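Long-range contact in glycosyltransferase Gtf1 (Streptococcus pneumoniae, PDB 4PQG), which is a glycosyltransferase of the GT-B fold class that carries an extended beta-sheet domain and binds uridine-5'-diphosphate: residues 397-402 against 419-424. Numbering follows the deposited sequence.
Sequences QIYSQY and MEAIGS. With UDP (uridine-5'-diphosphate), chain C.
One face of the Y399 ring lies on the backbone of helix 416-423: the peptide atoms E420 C and A421 N sit over its centre. At the phenol end, E420 CB comes within 3.3 Å of Y399 CE2, while Y399 CD1 is 3.9 Å from A421 CA, which lies over the same face, with A421 CB as a further apolar neighbour. A small alanine suits this place, since it lets the flat ring settle close to the helix. The carboxylate of E420 is turned 65° from the ring plane, and Y399 OH donates to its OE1 over 2.7 Å, meeting the oxygen on its anti side. Tyrosine thus combines an aromatic face for packing with a hydroxyl that fixes the glutamate.

In this GT-B protein the helix follows strand 404-406 of a parallel sheet and presents E420 to uridine-5'-diphosphate. With the chain extended beyond CG (chi2 161°), the carboxylate reaches the ribose and takes both hydroxyls: O2' donates to OE1 at 2.6 Å and O3' to OE2 at 3.1 Å. OE1 therefore accepts from both ligand and tyrosine, which makes Y399 a second-shell support of the ribose site. OE2 is also hydrogen-bonded to Y31.

Further along the chain, S424 CB packs against Y399 CB at 3.5 Å. Serine is compact enough to fit there, yet its hydroxyl can hold a water: S424 OG lies 2.7 Å from the water oxygen. The same water accepts from S400 N at 3.0 Å, bridging the 3-10 turn to S424.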
loop_
_atom_site.group_PDB
_atom_site.type_symbol
_atom_site.label_atom_id
_atom_site.label_comp_id
_atom_site.label_asym_id
_atom_site.label_seq_id
_atom_site.Cartn_x
_atom_site.Cartn_y
_atom_site.Cartn_z
ATOM N N GLN A 397 10.083 -15.597 1.093
ATOM C CA GLN A 397 11.140 -16.548 1.487
ATOM C C GLN A 397 11.866 -16.145 2.779
ATOM O O GLN A 397 12.764 -16.849 3.240
ATOM C CB GLN A 397 12.170 -16.726 0.359
ATOM C CG GLN A 397 11.580 -17.078 -1.003
ATOM C CD GLN A 397 10.582 -18.226 -0.950
ATOM O OE1 GLN A 397 10.852 -19.286 -0.374
ATOM N NE2 GLN A 397 9.411 -18.015 -1.550
ATOM N N ILE A 398 11.462 -15.020 3.362
ATOM C CA ILE A 398 12.212 -14.404 4.452
ATOM C C ILE A 398 11.791 -14.963 5.810
ATOM O O ILE A 398 12.642 -15.353 6.611
ATOM C CB ILE A 398 12.070 -12.855 4.415
ATOM C CG1 ILE A 398 12.725 -12.263 3.146
ATOM C CG2 ILE A 398 12.581 -12.211 5.701
ATOM C CD1 ILE A 398 14.243 -12.312 3.104
ATOM N N TYR A 399 10.484 -15.012 6.049
ATOM C CA TYR A 399 9.916 -15.335 7.356
ATOM C C TYR A 399 10.411 -16.668 7.912
ATOM O O TYR A 399 10.752 -16.761 9.088
ATOM C CB TYR A 399 8.405 -15.445 7.263
ATOM C CG TYR A 399 7.630 -14.162 7.079
ATOM C CD1 TYR A 399 7.469 -13.264 8.135
ATOM C CD2 TYR A 399 6.993 -13.884 5.865
ATOM C CE1 TYR A 399 6.726 -12.107 7.982
ATOM C CE2 TYR A 399 6.250 -12.726 5.699
ATOM C CZ TYR A 399 6.117 -11.841 6.762
ATOM O OH TYR A 399 5.365 -10.694 6.624
ATOM N N SER A 400 10.415 -17.696 7.068
ATOM C CA SER A 400 10.753 -19.049 7.511
ATOM C C SER A 400 12.266 -19.245 7.757
ATOM O O SER A 400 12.711 -20.361 8.052
ATOM C CB SER A 400 10.164 -20.100 6.554
ATOM O OG SER A 400 10.667 -19.934 5.243
ATOM N N GLN A 401 13.037 -18.159 7.664
ATOM C CA GLN A 401 14.453 -18.149 8.064
ATOM C C GLN A 401 14.620 -17.748 9.542
ATOM O O GLN A 401 15.727 -17.751 10.081
ATOM C CB GLN A 401 15.259 -17.206 7.183
ATOM C CG GLN A 401 15.268 -17.590 5.709
ATOM C CD GLN A 401 16.101 -16.649 4.861
ATOM O OE1 GLN A 401 17.288 -16.451 5.110
ATOM N NE2 GLN A 401 15.482 -16.074 3.837
ATOM N N TYR A 402 13.505 -17.433 10.193
ATOM C CA TYR A 402 13.521 -16.909 11.559
ATOM C C TYR A 402 12.763 -17.814 12.531
ATOM O O TYR A 402 12.058 -18.736 12.125
ATOM C CB TYR A 402 12.942 -15.480 11.585
ATOM C CG TYR A 402 13.768 -14.463 10.822
ATOM C CD1 TYR A 402 14.694 -13.661 11.481
ATOM C CD2 TYR A 402 13.624 -14.304 9.432
ATOM C CE1 TYR A 402 15.447 -12.725 10.795
ATOM C CE2 TYR A 402 14.375 -13.369 8.737
ATOM C CZ TYR A 402 15.285 -12.587 9.426
ATOM O OH TYR A 402 16.042 -11.658 8.765
ATOM N N MET A 419 -0.446 -12.909 9.451
ATOM C CA MET A 419 -0.872 -14.064 8.645
ATOM C C MET A 419 0.314 -14.698 7.923
ATOM O O MET A 419 0.506 -15.919 7.940
ATOM C CB MET A 419 -1.930 -13.637 7.618
ATOM C CG MET A 419 -2.443 -14.786 6.748
ATOM S SD MET A 419 -3.287 -14.209 5.267
ATOM C CE MET A 419 -1.869 -13.635 4.327
ATOM N N GLU A 420 1.112 -13.852 7.289
ATOM C CA GLU A 420 2.298 -14.304 6.595
ATOM C C GLU A 420 3.248 -14.998 7.565
ATOM O O GLU A 420 3.731 -16.102 7.280
ATOM C CB GLU A 420 2.968 -13.134 5.861
ATOM C CG GLU A 420 2.167 -12.657 4.640
ATOM C CD GLU A 420 2.527 -11.243 4.148
ATOM O OE1 GLU A 420 3.610 -10.728 4.516
ATOM O OE2 GLU A 420 1.700 -10.653 3.400
ATOM N N ALA A 421 3.488 -14.375 8.718
ATOM C CA ALA A 421 4.340 -14.973 9.754
ATOM C C ALA A 421 3.869 -16.375 10.208
ATOM O O ALA A 421 4.666 -17.300 10.242
ATOM C CB ALA A 421 4.498 -14.018 10.938
ATOM N N ILE A 422 2.595 -16.543 10.541
ATOM C CA ILE A 422 2.128 -17.869 11.005
ATOM C C ILE A 422 2.099 -18.918 9.876
ATOM O O ILE A 422 2.278 -20.117 10.129
ATOM C CB ILE A 422 0.754 -17.843 11.739
ATOM C CG1 ILE A 422 -0.379 -17.404 10.808
ATOM C CG2 ILE A 422 0.815 -16.979 13.001
ATOM C CD1 ILE A 422 -1.748 -17.879 11.246
ATOM N N GLY A 423 1.853 -18.459 8.647
ATOM C CA GLY A 423 1.928 -19.314 7.458
ATOM C C GLY A 423 3.321 -19.862 7.208
ATOM O O GLY A 423 3.474 -20.879 6.536
ATOM N N SER A 424 4.333 -19.178 7.739
ATOM C CA SER A 424 5.714 -19.650 7.714
ATOM C C SER A 424 6.155 -20.234 9.082
ATOM O O SER A 424 7.353 -20.362 9.364
ATOM C CB SER A 424 6.656 -18.514 7.299
ATOM O OG SER A 424 6.673 -18.325 5.892
HETATM N N1 UDP C . 5.714 -5.687 3.527
HETATM C C2 UDP C . 6.692 -6.027 2.566
HETATM N N3 UDP C . 7.971 -5.836 2.852
HETATM C C4 UDP C . 8.383 -5.324 4.021
HETATM C C5 UDP C . 7.448 -4.967 4.996
HETATM C C6 UDP C . 6.092 -5.169 4.715
HETATM O O2 UDP C . 6.370 -6.517 1.455
HETATM O O4 UDP C . 9.612 -5.179 4.211
HETATM C "C1'" UDP C . 4.305 -5.948 3.196
HETATM C "C2'" UDP C . 3.837 -7.168 3.985
HETATM O "O2'" UDP C . 4.127 -8.425 3.343
HETATM C "C3'" UDP C . 2.341 -6.960 4.155
HETATM C "C4'" UDP C . 2.169 -5.446 4.056
HETATM O "O4'" UDP C . 3.430 -4.905 3.628
HETATM O "O3'" UDP C . 1.618 -7.587 3.089
HETATM C "C5'" UDP C . 1.812 -4.803 5.395
HETATM O "O5'" UDP C . 0.473 -5.143 5.713
HETATM P PA UDP C . -0.054 -5.150 7.228
HETATM O O1A UDP C . -1.511 -5.527 7.228
HETATM O O2A UDP C . 0.913 -5.999 8.018
HETATM O O3A UDP C . 0.245 -3.687 7.840
HETATM P PB UDP C . -0.301 -2.231 7.423
HETATM O O1B UDP C . -0.584 -1.561 8.748
HETATM O O2B UDP C . 0.832 -1.607 6.625
HETATM O O3B UDP C . -1.580 -2.463 6.641
HETATM O O HOH W 1 8.910 -17.998 4.455
#